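PDB 1K1E: 3-deoxy-D-manno-octulosonate 8-phosphate phosphatase KdsC from Haemophilus influenzae Rd, which hydrolyses 3-deoxy-D-manno-octulosonate 8-phosphate to 3-deoxy-D-manno-octulosonate and inorganic phosphate, using magnesium, in the pathway of lipopolysaccharide biosynthesis. Local coordinates for residues 63-68 and 77-82. Sequence-based numbering, arbitrary orientation.
Sequences PILRRR and FFLGKL
L79 meets two consecutive helix residues, L65 and R66, one at each methyl group. Its CD2 meets CD2 of L65 at 3.7 Å, an apolar contact made by the very ends of two branches, while its CD1 lies against CG of R66 at 3.9 Å and over one face of the guanidinium, displaced from its centre. Two residues before L79, CE1 of F77 comes within 3.6 Å of R66 NH1. Ring and guanidinium planes stand 86° apart, and the contact is one of packing rather than stacking. R66 can serve both residues because its chain runs extended from CG to NE, with CG anti to the carbonyl carbon (chi1 -79°); a salt bridge from NE to D61 helps hold the polar end in place. L65 is buried, touching S58, V15 and F36 as well, whereas R66 lies at the exposed border. These contacts pack the second half of a right-handed beta-alpha-beta crossover of the HAD-type Rossmann-like fold, helix 63-72 against strand 76-79. The axes of segments 63-68 and 77-79 run nearly antiparallel (171°). Strand 76-79, an outermost strand of the chain's parallel sheet, is hydrogen-bonded through F78 to strand 53-58, while helix 84-95 packs against F78.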
loop_
_atom_site.group_PDB
_atom_site.type_symbol
_atom_site.label_atom_id
_atom_site.label_comp_id
_atom_site.label_asym_id
_atom_site.label_seq_id
_atom_site.Cartn_x
_atom_site.Cartn_y
_atom_site.Cartn_z
ATOM N N PRO A 63 -9.026 -16.576 12.104
ATOM C CA PRO A 63 -10.431 -16.496 11.771
ATOM C C PRO A 63 -10.596 -15.464 10.646
ATOM O O PRO A 63 -11.607 -15.478 9.937
ATOM C CB PRO A 63 -11.072 -16.126 13.132
ATOM C CG PRO A 63 -10.005 -15.444 13.842
ATOM C CD PRO A 63 -8.778 -16.182 13.505
ATOM N N ILE A 64 -9.594 -14.603 10.448
ATOM C CA ILE A 64 -9.664 -13.649 9.307
ATOM C C ILE A 64 -9.519 -14.452 8.010
ATOM O O ILE A 64 -10.293 -14.327 7.089
ATOM C CB ILE A 64 -8.548 -12.586 9.354
ATOM C CG1 ILE A 64 -8.633 -11.809 10.663
ATOM C CG2 ILE A 64 -8.741 -11.645 8.143
ATOM C CD1 ILE A 64 -7.501 -10.796 10.919
ATOM N N LEU A 65 -8.477 -15.253 7.935
ATOM C CA LEU A 65 -8.295 -16.095 6.766
ATOM C C LEU A 65 -9.490 -17.025 6.548
ATOM O O LEU A 65 -9.908 -17.247 5.439
ATOM C CB LEU A 65 -6.953 -16.882 6.895
ATOM C CG LEU A 65 -6.646 -17.729 5.648
ATOM C CD1 LEU A 65 -6.671 -16.956 4.315
ATOM C CD2 LEU A 65 -5.281 -18.318 5.835
ATOM N N ARG A 66 -10.075 -17.564 7.607
ATOM C CA ARG A 66 -11.220 -18.433 7.427
ATOM C C ARG A 66 -12.447 -17.715 6.853
ATOM O O ARG A 66 -13.185 -18.267 6.063
ATOM C CB ARG A 66 -11.494 -19.118 8.773
ATOM C CG ARG A 66 -10.487 -20.283 8.970
ATOM C CD ARG A 66 -10.580 -20.917 10.349
ATOM N NE ARG A 66 -9.611 -22.014 10.559
ATOM C CZ ARG A 66 -9.864 -23.297 10.320
ATOM N NH1 ARG A 66 -11.032 -23.666 9.842
ATOM N NH2 ARG A 66 -8.986 -24.239 10.665
ATOM N N ARG A 67 -12.603 -16.456 7.231
ATOM C CA ARG A 67 -13.711 -15.655 6.747
ATOM C C ARG A 67 -13.523 -15.428 5.246
ATOM O O ARG A 67 -14.462 -15.526 4.472
ATOM C CB ARG A 67 -13.736 -14.326 7.489
ATOM C CG ARG A 67 -14.876 -13.339 7.002
ATOM C CD ARG A 67 -16.163 -14.041 6.853
ATOM N NE ARG A 67 -17.229 -13.184 6.336
ATOM C CZ ARG A 67 -18.233 -12.706 7.062
ATOM N NH1 ARG A 67 -18.300 -13.023 8.353
ATOM N NH2 ARG A 67 -19.171 -11.911 6.498
ATOM N N ARG A 68 -12.294 -15.147 4.836
ATOM C CA ARG A 68 -12.026 -14.920 3.407
ATOM C C ARG A 68 -12.303 -16.206 2.650
ATOM O O ARG A 68 -12.963 -16.178 1.607
ATOM C CB ARG A 68 -10.576 -14.456 3.230
ATOM C CG ARG A 68 -10.120 -14.130 1.714
ATOM C CD ARG A 68 -11.120 -13.261 0.998
ATOM N NE ARG A 68 -10.651 -12.892 -0.319
ATOM C CZ ARG A 68 -11.365 -12.262 -1.232
ATOM N NH1 ARG A 68 -12.641 -11.906 -0.984
ATOM N NH2 ARG A 68 -10.786 -12.027 -2.419
ATOM N N PHE A 77 -8.754 -26.584 2.311
ATOM C CA PHE A 77 -7.681 -25.746 2.810
ATOM C C PHE A 77 -6.934 -26.518 3.872
ATOM O O PHE A 77 -7.470 -27.416 4.502
ATOM C CB PHE A 77 -8.226 -24.455 3.450
ATOM C CG PHE A 77 -9.337 -24.688 4.384
ATOM C CD1 PHE A 77 -9.095 -24.921 5.722
ATOM C CD2 PHE A 77 -10.641 -24.595 3.927
ATOM C CE1 PHE A 77 -10.157 -25.041 6.624
ATOM C CE2 PHE A 77 -11.722 -24.719 4.828
ATOM C CZ PHE A 77 -11.450 -24.939 6.172
ATOM N N PHE A 78 -5.703 -26.112 4.093
ATOM C CA PHE A 78 -4.849 -26.700 5.108
ATOM C C PHE A 78 -4.134 -25.463 5.668
ATOM O O PHE A 78 -3.253 -24.810 5.031
ATOM C CB PHE A 78 -3.882 -27.666 4.442
ATOM C CG PHE A 78 -3.484 -28.800 5.307
ATOM C CD1 PHE A 78 -3.443 -30.082 4.791
ATOM C CD2 PHE A 78 -3.146 -28.590 6.637
ATOM C CE1 PHE A 78 -3.057 -31.184 5.609
ATOM C CE2 PHE A 78 -2.761 -29.695 7.478
ATOM C CZ PHE A 78 -2.722 -30.984 6.944
ATOM N N LEU A 79 -4.514 -25.148 6.892
ATOM C CA LEU A 79 -4.037 -23.952 7.606
ATOM C C LEU A 79 -3.262 -24.346 8.848
ATOM O O LEU A 79 -3.543 -25.382 9.477
ATOM C CB LEU A 79 -5.237 -23.050 7.974
ATOM C CG LEU A 79 -6.232 -22.728 6.818
ATOM C CD1 LEU A 79 -7.345 -21.795 7.282
ATOM C CD2 LEU A 79 -5.489 -22.037 5.650
ATOM N N GLY A 80 -2.249 -23.544 9.153
ATOM C CA GLY A 80 -1.418 -23.789 10.315
ATOM C C GLY A 80 -0.271 -24.745 10.086
ATOM O O GLY A 80 0.546 -24.947 10.987
ATOM N N LYS A 81 -0.198 -25.331 8.895
ATOM C CA LYS A 81 0.873 -26.302 8.585
ATOM C C LYS A 81 2.059 -25.670 7.911
ATOM O O LYS A 81 1.932 -25.059 6.849
ATOM C CB LYS A 81 0.359 -27.443 7.697
ATOM C CG LYS A 81 1.283 -28.631 7.816
ATOM C CD LYS A 81 0.692 -29.890 7.301
ATOM C CE LYS A 81 1.512 -31.029 7.875
ATOM N NZ LYS A 81 0.912 -32.363 7.618
ATOM N N LEU A 82 3.231 -25.846 8.497
ATOM C CA LEU A 82 4.420 -25.230 7.913
ATOM C C LEU A 82 5.163 -26.125 6.954
ATOM O O LEU A 82 6.020 -25.664 6.196
ATOM C CB LEU A 82 5.372 -24.745 9.011
ATOM C CG LEU A 82 5.081 -23.324 9.493
ATOM C CD1 LEU A 82 6.126 -22.860 10.524
ATOM C CD2 LEU A 82 5.117 -22.405 8.275
#